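Local coordinates for ferric iron-binding protein HitA (Pseudomonas aeruginosa PAO1, PDB 6IWF), which binds ferric iron and probably delivers it, as a solute-binding protein, for uptake into the cell, at residues 144-147 and 148-152; 123-127 and 128-132; 39-42 and 43-46; 175-178 and 179-183; 113-116 and 117-120. One frame throughout, in Å; residues are numbered along the deposited sequence.

Contact 1: 144-147 and 148-152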
loop_
_atom_site.group_PDB
_atom_site.type_symbol
_atom_site.label_atom_id
_atom_site.label_comp_id
_atom_site.label_asym_id
_atom_site.label_seq_id
_atom_site.Cartn_x
_atom_site.Cartn_y
_atom_site.Cartn_z
ATOM N N LEU A 144 2.614 -4.290 -8.446
ATOM C CA LEU A 144 3.649 -3.534 -9.145
ATOM C C LEU A 144 4.852 -3.301 -8.245
ATOM O O LEU A 144 6.001 -3.470 -8.669
ATOM C CB LEU A 144 3.083 -2.204 -9.635
ATOM C CG LEU A 144 4.103 -1.291 -10.318
ATOM C CD1 LEU A 144 4.571 -1.911 -11.612
ATOM C CD2 LEU A 144 3.462 0.070 -10.557
ATOM N N GLU A 145 4.606 -2.909 -6.994
ATOM C CA GLU A 145 5.714 -2.712 -6.064
ATOM C C GLU A 145 6.433 -4.028 -5.781
ATOM O O GLU A 145 7.663 -4.047 -5.640
ATOM C CB GLU A 145 5.218 -2.080 -4.766
ATOM C CG GLU A 145 5.321 -0.568 -4.812
ATOM C CD GLU A 145 4.470 0.112 -3.776
ATOM O OE1 GLU A 145 5.026 0.729 -2.835
ATOM O OE2 GLU A 145 3.235 0.021 -3.902
ATOM N N GLN A 146 5.685 -5.139 -5.723
ATOM C CA GLN A 146 6.316 -6.448 -5.557
ATOM C C GLN A 146 7.292 -6.723 -6.693
ATOM O O GLN A 146 8.401 -7.215 -6.471
ATOM C CB GLN A 146 5.255 -7.551 -5.499
ATOM C CG GLN A 146 5.859 -8.966 -5.327
ATOM C CD GLN A 146 6.562 -9.123 -3.971
ATOM O OE1 GLN A 146 5.944 -9.554 -2.991
ATOM N NE2 GLN A 146 7.852 -8.775 -3.910
ATOM N N VAL A 147 6.884 -6.432 -7.925
ATOM C CA VAL A 147 7.777 -6.671 -9.055
ATOM C C VAL A 147 9.011 -5.786 -8.961
ATOM O O VAL A 147 10.141 -6.236 -9.204
ATOM C CB VAL A 147 7.020 -6.453 -10.378
ATOM C CG1 VAL A 147 7.969 -6.622 -11.574
ATOM C CG2 VAL A 147 5.869 -7.427 -10.467
ATOM N N ALA A 148 8.822 -4.514 -8.604
ATOM C CA ALA A 148 9.958 -3.613 -8.472
ATOM C C ALA A 148 10.937 -4.128 -7.428
ATOM O O ALA A 148 12.153 -4.014 -7.599
ATOM C CB ALA A 148 9.487 -2.202 -8.107
ATOM N N ALA A 149 10.416 -4.704 -6.342
ATOM C CA ALA A 149 11.286 -5.279 -5.319
ATOM C C ALA A 149 12.069 -6.469 -5.860
ATOM O O ALA A 149 13.260 -6.614 -5.561
ATOM C CB ALA A 149 10.457 -5.693 -4.102
ATOM N N VAL A 150 11.437 -7.322 -6.665
ATOM C CA VAL A 150 12.179 -8.460 -7.214
ATOM C C VAL A 150 13.284 -7.966 -8.147
ATOM O O VAL A 150 14.410 -8.471 -8.117
ATOM C CB VAL A 150 11.228 -9.462 -7.908
ATOM C CG1 VAL A 150 12.019 -10.598 -8.576
ATOM C CG2 VAL A 150 10.236 -10.055 -6.910
ATOM N N ILE A 151 12.988 -6.963 -8.984
ATOM C CA ILE A 151 14.030 -6.415 -9.860
ATOM C C ILE A 151 15.191 -5.887 -9.036
ATOM O O ILE A 151 16.364 -6.140 -9.345
ATOM C CB ILE A 151 13.459 -5.308 -10.760
ATOM C CG1 ILE A 151 12.477 -5.906 -11.755
ATOM C CG2 ILE A 151 14.604 -4.593 -11.507
ATOM C CD1 ILE A 151 11.690 -4.855 -12.531
ATOM N N LYS A 152 14.877 -5.158 -7.962
ATOM C CA LYS A 152 15.907 -4.512 -7.155
ATOM C C LYS A 152 16.754 -5.530 -6.396
ATOM O O LYS A 152 17.978 -5.362 -6.273
ATOM C CB LYS A 152 15.242 -3.529 -6.197
ATOM C CG LYS A 152 15.349 -2.085 -6.623
ATOM C CD LYS A 152 16.745 -1.566 -6.319
ATOM C CE LYS A 152 16.727 -0.076 -6.044
ATOM N NZ LYS A 152 17.949 0.361 -5.319
#
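The backbone nitrogens of A148, A149, V150 and I151 each bond to the carbonyl oxygen four residues back, in L144, E145, Q146 and V147, in a regular alpha-helical turn. The turn lies in the middle of helix 141-154 of this periplasmic-binding-protein fold and is mostly buried. On one face V147 and I151 follow each other one turn apart, and V147 CG1 comes to 4.2 Å from I151 CD1. I151 keeps its CG1 branch beside its own backbone nitrogen (chi1 -68°), which lays the chain back along the helix, with CG1 3.5 Å from V147 O. Both V147 and A148 rest on A298 of helix 296-305, while V150 and I151 touch A159 of helix 156-169. On another face Q146 sets CG anti to its backbone nitrogen (chi1 180°), then bends at chi2 (65°), curling the amide toward the C-terminal end of the helix. NE2 thereby crosses above the next turn, 4.0 Å from A149 CB, and is held by a hydrogen bond to P220 O. E145 lies near the iron site, empty in this chain: its side chain is about 7 Å from that of E60, an iron ligand, and its carboxylate lies close to that of E61, a pairing of like charges that may raise the proton affinity of one of them. The V150 methyl CG2 lies 3.4 Å from Q146 O and 4.0 Å from Q146 NE2.

Contact 2: 123-127 and 128-132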
loop_
_atom_site.group_PDB
_atom_site.type_symbol
_atom_site.label_atom_id
_atom_site.label_comp_id
_atom_site.label_asym_id
_atom_site.label_seq_id
_atom_site.Cartn_x
_atom_site.Cartn_y
_atom_site.Cartn_z
ATOM N N MET A 123 10.115 -16.460 -4.741
ATOM C CA MET A 123 10.764 -16.803 -5.997
ATOM C C MET A 123 10.477 -18.236 -6.426
ATOM O O MET A 123 10.633 -18.556 -7.614
ATOM C CB MET A 123 12.270 -16.563 -5.870
ATOM C CG MET A 123 12.651 -15.148 -5.434
ATOM S SD MET A 123 11.964 -13.861 -6.518
ATOM C CE MET A 123 12.818 -14.234 -8.059
ATOM N N ASP A 124 10.016 -19.093 -5.501
ATOM C CA ASP A 124 9.704 -20.475 -5.842
ATOM C C ASP A 124 8.429 -20.601 -6.666
ATOM O O ASP A 124 8.234 -21.633 -7.312
ATOM C CB ASP A 124 9.591 -21.313 -4.563
ATOM C CG ASP A 124 10.916 -21.438 -3.840
ATOM O OD1 ASP A 124 11.958 -21.548 -4.522
ATOM O OD2 ASP A 124 10.927 -21.418 -2.594
ATOM N N LEU A 125 7.572 -19.569 -6.681
ATOM C CA LEU A 125 6.251 -19.676 -7.304
ATOM C C LEU A 125 6.309 -19.657 -8.826
ATOM O O LEU A 125 5.277 -19.873 -9.478
ATOM C CB LEU A 125 5.348 -18.544 -6.791
ATOM C CG LEU A 125 4.900 -18.797 -5.359
ATOM C CD1 LEU A 125 4.065 -17.636 -4.843
ATOM C CD2 LEU A 125 4.101 -20.103 -5.273
ATOM N N SER A 126 7.473 -19.398 -9.408
ATOM C CA SER A 126 7.621 -19.532 -10.850
ATOM C C SER A 126 7.861 -20.977 -11.272
ATOM O O SER A 126 7.888 -21.266 -12.474
ATOM C CB SER A 126 8.766 -18.631 -11.335
ATOM O OG SER A 126 9.995 -19.004 -10.725
ATOM N N ASP A 127 8.007 -21.890 -10.318
ATOM C CA ASP A 127 8.255 -23.301 -10.614
ATOM C C ASP A 127 6.960 -23.981 -11.056
ATOM O O ASP A 127 5.899 -23.713 -10.494
ATOM C CB ASP A 127 8.825 -24.006 -9.379
ATOM C CG ASP A 127 9.319 -25.403 -9.677
ATOM O OD1 ASP A 127 10.516 -25.545 -10.042
ATOM O OD2 ASP A 127 8.512 -26.355 -9.555
ATOM N N PRO A 128 7.012 -24.878 -12.051
ATOM C CA PRO A 128 5.767 -25.502 -12.528
ATOM C C PRO A 128 4.997 -26.268 -11.457
ATOM O O PRO A 128 3.783 -26.458 -11.614
ATOM C CB PRO A 128 6.247 -26.439 -13.652
ATOM C CG PRO A 128 7.557 -25.860 -14.101
ATOM C CD PRO A 128 8.182 -25.249 -12.869
ATOM N N SER A 129 5.643 -26.702 -10.373
ATOM C CA SER A 129 4.914 -27.464 -9.360
ATOM C C SER A 129 3.794 -26.651 -8.712
ATOM O O SER A 129 2.830 -27.236 -8.207
ATOM C CB SER A 129 5.876 -27.988 -8.288
ATOM O OG SER A 129 6.482 -26.937 -7.553
ATOM N N TRP A 130 3.879 -25.321 -8.732
ATOM C CA TRP A 130 2.840 -24.490 -8.132
ATOM C C TRP A 130 1.733 -24.121 -9.105
ATOM O O TRP A 130 0.825 -23.374 -8.731
ATOM C CB TRP A 130 3.468 -23.217 -7.549
ATOM C CG TRP A 130 4.452 -23.571 -6.513
ATOM C CD1 TRP A 130 5.811 -23.487 -6.611
ATOM C CD2 TRP A 130 4.175 -24.143 -5.229
ATOM N NE1 TRP A 130 6.394 -23.935 -5.457
ATOM C CE2 TRP A 130 5.412 -24.347 -4.592
ATOM C CE3 TRP A 130 2.997 -24.478 -4.547
ATOM C CZ2 TRP A 130 5.510 -24.883 -3.306
ATOM C CZ3 TRP A 130 3.098 -25.008 -3.265
ATOM C CH2 TRP A 130 4.349 -25.212 -2.669
ATOM N N SER A 131 1.773 -24.637 -10.335
ATOM C CA SER A 131 0.782 -24.251 -11.329
ATOM C C SER A 131 -0.641 -24.495 -10.822
ATOM O O SER A 131 -0.968 -25.587 -10.347
ATOM C CB SER A 131 1.017 -25.024 -12.628
ATOM O OG SER A 131 0.075 -24.609 -13.600
ATOM N N GLY A 132 -1.489 -23.470 -10.924
ATOM C CA GLY A 132 -2.876 -23.592 -10.525
ATOM C C GLY A 132 -3.126 -23.510 -9.035
ATOM O O GLY A 132 -4.297 -23.517 -8.614
#
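D127 OD2 is gripped twice by S129: the backbone N donates at 3.0 Å and the hydroxyl OG at 2.9 Å to this one carboxylate oxygen. Both donors meet it on the anti side, yet from opposite faces of the carboxylate plane. The bond from S129 N closes an Asx turn, and D127 reaches it because its carboxylate swings away from the backbone nitrogen to lie beside the carbonyl carbon (chi1 -170°). The D127 carbonyl is engaged as well, taking W130 N at 3.1 Å from above its plane, a bond that closes the turn at the head of the 3-10 segment 128-130. The turn folds the W130 indole back over the preceding residues. L125 CD2 lies over one face in a CH-pi contact, 4.0 Å from the centroid of the W130 five-membered ring and 22° off its normal. S129 OG stands 3.6 Å from the W130 ring plane on the other side, so a methyl and a hydroxyl are over opposite faces, both displaced toward the rim. At its edge, near the ring plane, D124 O approaches W130 CD1 to 3.1 Å. The turn lies near the surface, with L125 buried, between strands 97-108 and 134-136. M123 reaches V150 and K154 of helix 141-154 and W162 of helix 156-169, P128 and S131 rest on F169 of the latter, and L125 and W130 lean on P119.

Contact 3: 39-42 and 43-46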
loop_
_atom_site.group_PDB
_atom_site.type_symbol
_atom_site.label_atom_id
_atom_site.label_comp_id
_atom_site.label_asym_id
_atom_site.label_seq_id
_atom_site.Cartn_x
_atom_site.Cartn_y
_atom_site.Cartn_z
ATOM N N GLY A 39 -3.217 6.128 -9.329
ATOM C CA GLY A 39 -2.717 6.644 -10.595
ATOM C C GLY A 39 -3.700 7.567 -11.291
ATOM O O GLY A 39 -3.304 8.578 -11.880
ATOM N N GLN A 40 -4.993 7.231 -11.238
ATOM C CA GLN A 40 -6.007 8.104 -11.814
ATOM C C GLN A 40 -5.975 9.472 -11.144
ATOM O O GLN A 40 -6.032 10.509 -11.817
ATOM C CB GLN A 40 -7.386 7.449 -11.678
ATOM C CG GLN A 40 -8.575 8.378 -11.823
ATOM C CD GLN A 40 -9.815 7.873 -11.078
ATOM O OE1 GLN A 40 -9.958 6.673 -10.804
ATOM N NE2 GLN A 40 -10.711 8.796 -10.738
ATOM N N LEU A 41 -5.833 9.492 -9.816
ATOM C CA LEU A 41 -5.799 10.768 -9.108
ATOM C C LEU A 41 -4.516 11.534 -9.406
ATOM O O LEU A 41 -4.554 12.752 -9.616
ATOM C CB LEU A 41 -5.959 10.543 -7.608
ATOM C CG LEU A 41 -7.345 10.031 -7.206
ATOM C CD1 LEU A 41 -7.301 9.579 -5.755
ATOM C CD2 LEU A 41 -8.376 11.123 -7.409
ATOM N N ALA A 42 -3.372 10.842 -9.436
ATOM C CA ALA A 42 -2.121 11.525 -9.764
ATOM C C ALA A 42 -2.158 12.070 -11.191
ATOM O O ALA A 42 -1.682 13.183 -11.452
ATOM C CB ALA A 42 -0.936 10.582 -9.563
ATOM N N SER A 43 -2.747 11.313 -12.124
ATOM C CA SER A 43 -2.888 11.815 -13.489
ATOM C C SER A 43 -3.846 12.993 -13.554
ATOM O O SER A 43 -3.606 13.947 -14.299
ATOM C CB SER A 43 -3.360 10.706 -14.425
ATOM O OG SER A 43 -2.351 9.723 -14.543
ATOM N N GLN A 44 -4.935 12.949 -12.787
ATOM C CA GLN A 44 -5.857 14.077 -12.761
ATOM C C GLN A 44 -5.164 15.328 -12.245
ATOM O O GLN A 44 -5.293 16.410 -12.829
ATOM C CB GLN A 44 -7.071 13.746 -11.900
ATOM C CG GLN A 44 -8.160 14.819 -11.925
ATOM C CD GLN A 44 -9.374 14.429 -11.100
ATOM O OE1 GLN A 44 -9.575 13.248 -10.791
ATOM N NE2 GLN A 44 -10.188 15.418 -10.730
ATOM N N ILE A 45 -4.411 15.197 -11.146
ATOM C CA ILE A 45 -3.687 16.349 -10.615
ATOM C C ILE A 45 -2.696 16.875 -11.643
ATOM O O ILE A 45 -2.555 18.090 -11.825
ATOM C CB ILE A 45 -2.988 15.987 -9.292
ATOM C CG1 ILE A 45 -4.026 15.808 -8.183
ATOM C CG2 ILE A 45 -1.974 17.066 -8.913
ATOM C CD1 ILE A 45 -3.484 15.114 -6.923
ATOM N N THR A 46 -2.002 15.969 -12.334
ATOM C CA THR A 46 -1.043 16.387 -13.350
ATOM C C THR A 46 -1.735 17.154 -14.478
ATOM O O THR A 46 -1.223 18.180 -14.942
ATOM C CB THR A 46 -0.293 15.169 -13.882
ATOM O OG1 THR A 46 0.405 14.525 -12.806
ATOM C CG2 THR A 46 0.716 15.573 -14.953
#
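L41 and I45 form the tight, buried side of this turn of helix 38-48, and G39, Q40 and T46 its solvent side. The helix links strand 30-35 to strand 56-59, which lie in one sheet parallel to strand 4-9 between them, a beta-alpha-beta crossover. On the inner side I45 runs its CG1 branch back beside its own backbone nitrogen (chi1 -71°), bringing CG1 to 3.4 Å from L41 O. Both side chains pack on Y8 of strand 4-9. Next to them the extended Q44 crosses the tip of L41, its OE1 4.2 Å from L41 CD2; R34 NE donates to that oxygen and Q44 NE2 bonds to E48, which fixes the amide at both ends. Packing is looser outward, where Q40 OE1 accepts a hydrogen bond from G37 N, just before the helix, and S43 OG stands 3.1 Å from G39 O, with a weak bond to R67 NH1. A42 is buried on another flank, its methyl against P64 and R67 of helix 63-70. Its carbonyl is doubly held by T46: T46 N at 2.9 Å and T46 OG1 at 2.8 Å reach A42 O from opposite faces of the carbonyl plane.

Contact 4: 175-178 and 179-183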
loop_
_atom_site.group_PDB
_atom_site.type_symbol
_atom_site.label_atom_id
_atom_site.label_comp_id
_atom_site.label_asym_id
_atom_site.label_seq_id
_atom_site.Cartn_x
_atom_site.Cartn_y
_atom_site.Cartn_z
ATOM N N ASN A 175 -9.018 -8.627 -8.521
ATOM C CA ASN A 175 -9.405 -7.925 -7.307
ATOM C C ASN A 175 -8.810 -8.659 -6.112
ATOM O O ASN A 175 -8.906 -9.886 -6.042
ATOM C CB ASN A 175 -10.942 -7.875 -7.211
ATOM C CG ASN A 175 -11.431 -7.015 -6.079
ATOM O OD1 ASN A 175 -11.258 -7.356 -4.912
ATOM N ND2 ASN A 175 -12.062 -5.889 -6.416
ATOM N N ASN A 176 -8.224 -7.916 -5.164
ATOM C CA ASN A 176 -7.612 -8.585 -4.015
ATOM C C ASN A 176 -8.662 -9.247 -3.130
ATOM O O ASN A 176 -8.416 -10.325 -2.572
ATOM C CB ASN A 176 -6.778 -7.605 -3.183
ATOM C CG ASN A 176 -5.495 -7.188 -3.864
ATOM O OD1 ASN A 176 -4.582 -7.993 -4.048
ATOM N ND2 ASN A 176 -5.404 -5.908 -4.217
ATOM N N VAL A 177 -9.829 -8.612 -2.961
ATOM C CA VAL A 177 -10.846 -9.201 -2.091
ATOM C C VAL A 177 -11.357 -10.503 -2.691
ATOM O O VAL A 177 -11.597 -11.484 -1.976
ATOM C CB VAL A 177 -11.994 -8.205 -1.832
ATOM C CG1 VAL A 177 -13.076 -8.860 -0.957
ATOM C CG2 VAL A 177 -11.462 -6.942 -1.176
ATOM N N THR A 178 -11.504 -10.540 -4.017
ATOM C CA THR A 178 -11.882 -11.775 -4.699
ATOM C C THR A 178 -10.849 -12.884 -4.496
ATOM O O THR A 178 -11.214 -14.039 -4.240
ATOM C CB THR A 178 -12.077 -11.494 -6.187
ATOM O OG1 THR A 178 -13.028 -10.427 -6.343
ATOM C CG2 THR A 178 -12.586 -12.734 -6.891
ATOM N N ALA A 179 -9.561 -12.559 -4.629
ATOM C CA ALA A 179 -8.513 -13.558 -4.407
ATOM C C ALA A 179 -8.515 -14.062 -2.963
ATOM O O ALA A 179 -8.322 -15.264 -2.711
ATOM C CB ALA A 179 -7.146 -12.966 -4.764
ATOM N N MET A 180 -8.720 -13.161 -2.003
ATOM C CA MET A 180 -8.732 -13.554 -0.595
ATOM C C MET A 180 -9.938 -14.422 -0.284
ATOM O O MET A 180 -9.822 -15.439 0.409
ATOM C CB MET A 180 -8.710 -12.313 0.304
ATOM C CG MET A 180 -8.764 -12.587 1.804
ATOM S SD MET A 180 -7.220 -13.274 2.465
ATOM C CE MET A 180 -7.687 -14.988 2.728
ATOM N N LYS A 181 -11.110 -14.053 -0.801
ATOM C CA LYS A 181 -12.259 -14.915 -0.588
ATOM C C LYS A 181 -12.096 -16.250 -1.309
ATOM O O LYS A 181 -12.601 -17.268 -0.827
ATOM C CB LYS A 181 -13.540 -14.194 -1.025
ATOM C CG LYS A 181 -13.956 -13.075 -0.065
ATOM C CD LYS A 181 -15.154 -12.293 -0.598
ATOM C CE LYS A 181 -15.654 -11.233 0.401
ATOM N NZ LYS A 181 -16.895 -10.529 -0.092
ATOM N N ALA A 182 -11.384 -16.277 -2.445
ATOM C CA ALA A 182 -11.175 -17.543 -3.145
ATOM C C ALA A 182 -10.319 -18.499 -2.318
ATOM O O ALA A 182 -10.558 -19.711 -2.318
ATOM C CB ALA A 182 -10.540 -17.307 -4.515
ATOM N N VAL A 183 -9.315 -17.979 -1.605
ATOM C CA VAL A 183 -8.572 -18.829 -0.674
ATOM C C VAL A 183 -9.480 -19.289 0.453
ATOM O O VAL A 183 -9.496 -20.470 0.822
ATOM C CB VAL A 183 -7.341 -18.095 -0.120
ATOM C CG1 VAL A 183 -6.626 -18.979 0.920
ATOM C CG2 VAL A 183 -6.397 -17.718 -1.239
#
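T178, A179 and V177 carry this first stretch of helix 176-184. T178 sits directly before A179 in the chain, its CB 3.1 Å from A179 N, and keeps OG1 beside its own backbone nitrogen. The carbonyl of T178 takes A182 N, and the A182 methyl sits just beside it, CB to T178 O 3.3 Å. The buried A179 has CB 3.7 Å from N176 O, while its N donates to N175 O at 3.1 Å and so begins the run of alpha-helical bonds. V177 and K181, one turn apart and both exposed, lie side by side and point the same way. V177 sets CG1 opposite its backbone nitrogen (chi1 178°), and this methyl meets K181 CE at 3.8 Å. K181 runs out fully extended beyond CG, so the aliphatic part of the chain passes along the valine; its CG also sits 3.4 Å from V177 O, the carbonyl that accepts the backbone bond of K181 N. N175 is the N-cap: with its side chain folded over the first turn, OD1 accepts weak bonds from V177 N (2.7 Å) and T178 N (3.3 Å), two amides that the preceding helical turn cannot supply with carbonyls. The helix packs inward on the binding-protein sheet and on the helix of the iron tyrosines. N176 approaches the iron ligand Y197, which V177 also touches, and meets V137 and I193. M180, bent at chi2 and chi3, fits against W198 and L201 of helix 196-205 and I193 of strand 190-194, and V183 touches A191 of the same strand.

Contact 5: 113-116 and 117-120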
loop_
_atom_site.group_PDB
_atom_site.type_symbol
_atom_site.label_atom_id
_atom_site.label_comp_id
_atom_site.label_asym_id
_atom_site.label_seq_id
_atom_site.Cartn_x
_atom_site.Cartn_y
_atom_site.Cartn_z
ATOM N N ILE A 113 -3.364 -27.100 1.956
ATOM C CA ILE A 113 -1.909 -27.186 1.971
ATOM C C ILE A 113 -1.430 -26.976 3.397
ATOM O O ILE A 113 -1.860 -26.038 4.073
ATOM C CB ILE A 113 -1.252 -26.177 1.003
ATOM C CG1 ILE A 113 0.261 -26.402 0.975
ATOM C CG2 ILE A 113 -1.573 -24.700 1.384
ATOM C CD1 ILE A 113 0.927 -25.880 -0.300
ATOM N N ASP A 114 -0.554 -27.865 3.863
ATOM C CA ASP A 114 0.035 -27.700 5.183
ATOM C C ASP A 114 1.060 -26.572 5.169
ATOM O O ASP A 114 1.751 -26.343 4.176
ATOM C CB ASP A 114 0.710 -28.992 5.656
ATOM C CG ASP A 114 -0.269 -30.147 5.827
ATOM O OD1 ASP A 114 -1.379 -29.928 6.363
ATOM O OD2 ASP A 114 0.079 -31.286 5.434
ATOM N N GLU A 115 1.157 -25.873 6.297
ATOM C CA GLU A 115 2.115 -24.778 6.426
ATOM C C GLU A 115 3.530 -25.208 6.044
ATOM O O GLU A 115 4.252 -24.468 5.360
ATOM C CB GLU A 115 2.075 -24.234 7.858
ATOM C CG GLU A 115 3.038 -23.097 8.130
ATOM C CD GLU A 115 3.202 -22.812 9.619
ATOM O OE1 GLU A 115 2.684 -23.603 10.439
ATOM O OE2 GLU A 115 3.850 -21.801 9.969
ATOM N N LYS A 116 3.939 -26.416 6.446
ATOM C CA LYS A 116 5.301 -26.863 6.164
ATOM C C LYS A 116 5.551 -27.091 4.678
ATOM O O LYS A 116 6.715 -27.141 4.264
ATOM C CB LYS A 116 5.616 -28.140 6.952
ATOM C CG LYS A 116 4.914 -29.393 6.460
ATOM C CD LYS A 116 5.465 -30.634 7.174
ATOM C CE LYS A 116 4.637 -31.876 6.888
ATOM N NZ LYS A 116 4.616 -32.231 5.440
ATOM N N ASP A 117 4.496 -27.198 3.866
ATOM C CA ASP A 117 4.607 -27.445 2.432
ATOM C C ASP A 117 4.432 -26.187 1.588
ATOM O O ASP A 117 4.423 -26.282 0.359
ATOM C CB ASP A 117 3.573 -28.487 1.989
ATOM C CG ASP A 117 3.821 -29.860 2.605
ATOM O OD1 ASP A 117 5.001 -30.203 2.851
ATOM O OD2 ASP A 117 2.829 -30.587 2.846
ATOM N N LEU A 118 4.260 -25.025 2.218
ATOM C CA LEU A 118 4.184 -23.771 1.495
ATOM C C LEU A 118 5.521 -23.477 0.816
ATOM O O LEU A 118 6.578 -23.931 1.274
ATOM C CB LEU A 118 3.818 -22.644 2.463
ATOM C CG LEU A 118 2.430 -22.758 3.103
ATOM C CD1 LEU A 118 2.227 -21.749 4.240
ATOM C CD2 LEU A 118 1.410 -22.552 2.048
ATOM N N PRO A 119 5.509 -22.691 -0.266
ATOM C CA PRO A 119 6.777 -22.290 -0.885
ATOM C C PRO A 119 7.649 -21.562 0.119
ATOM O O PRO A 119 7.162 -20.773 0.933
ATOM C CB PRO A 119 6.350 -21.361 -2.025
ATOM C CG PRO A 119 5.003 -20.867 -1.613
ATOM C CD PRO A 119 4.355 -22.015 -0.888
ATOM N N LYS A 120 8.955 -21.820 0.035
ATOM C CA LYS A 120 9.897 -21.209 0.966
ATOM C C LYS A 120 10.157 -19.747 0.634
ATOM O O LYS A 120 10.445 -18.947 1.534
ATOM C CB LYS A 120 11.227 -21.979 0.964
ATOM C CG LYS A 120 11.132 -23.509 1.151
ATOM C CD LYS A 120 9.917 -23.971 1.959
ATOM C CE LYS A 120 10.066 -23.738 3.463
ATOM N NZ LYS A 120 8.918 -24.353 4.196
HETATM O O HOH W 1 0.174 -30.221 2.273
#
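The torsions of I113 and L118 bring their branches together: I113 sets CG1 anti to its backbone nitrogen (chi1 -175°), which leaves CG2 between that nitrogen and the carbonyl carbon, and L118 (chi1 -64°) keeps its chain beside its own nitrogen. The two cross with I113 CG2 3.7 Å from L118 CD2. The remaining branch of I113 extends to CD1, which comes to 3.6 Å from D117 O. The backbone between them closes a tight 3-10 turn in the long connection between strands 97-108 and 134-136 of the binding-protein fold: D117 N bonds to D114 O at 2.9 Å and L118 N to E115 O at 3.2 Å. Outside this turn the charged side chains gather at the surface. D114 and D117 run side by side, their carboxylates turned 44° from each other and D117 OD2 3.8 Å from D114 OD2. A water bridges the two carboxylates and probably eases their repulsion, giving a proton to D117 OD2 at 2.7 Å and, weakly, to D114 OD2, while accepting from D114 N at 2.9 Å. K116, bent at its last torsion, curls NZ over to D117 OD1 at 3.3 Å in a salt bridge whose hydrogen bond is weak, and its positive charge probably helps to steady the aspartate. I113 and L118 also rest on Y108 of strand 97-108 and M190 of strand 190-194.

Along the chain the contacts come in the order 3, 5, 2, 1, 4; each is a local turn, and none nests in or crosses another. Contact 3 lies on the helix between strands 30-35 and 56-59, about 41 Å from contact 5, centre to centre, across the centre of the chain. Contacts 5 and 2 close successive turns of the connection from strand 97-108 to strand 134-136 and pack together, W130 CH2 lying 3.2 Å from D117 O. Contact 2 then leans on contact 1 in helix 141-154, with M123 CE 3.8 Å from V150 CG1. Contact 4, on helix 176-184, touches none of the others and flanks strand 190-194 beside the iron tyrosines.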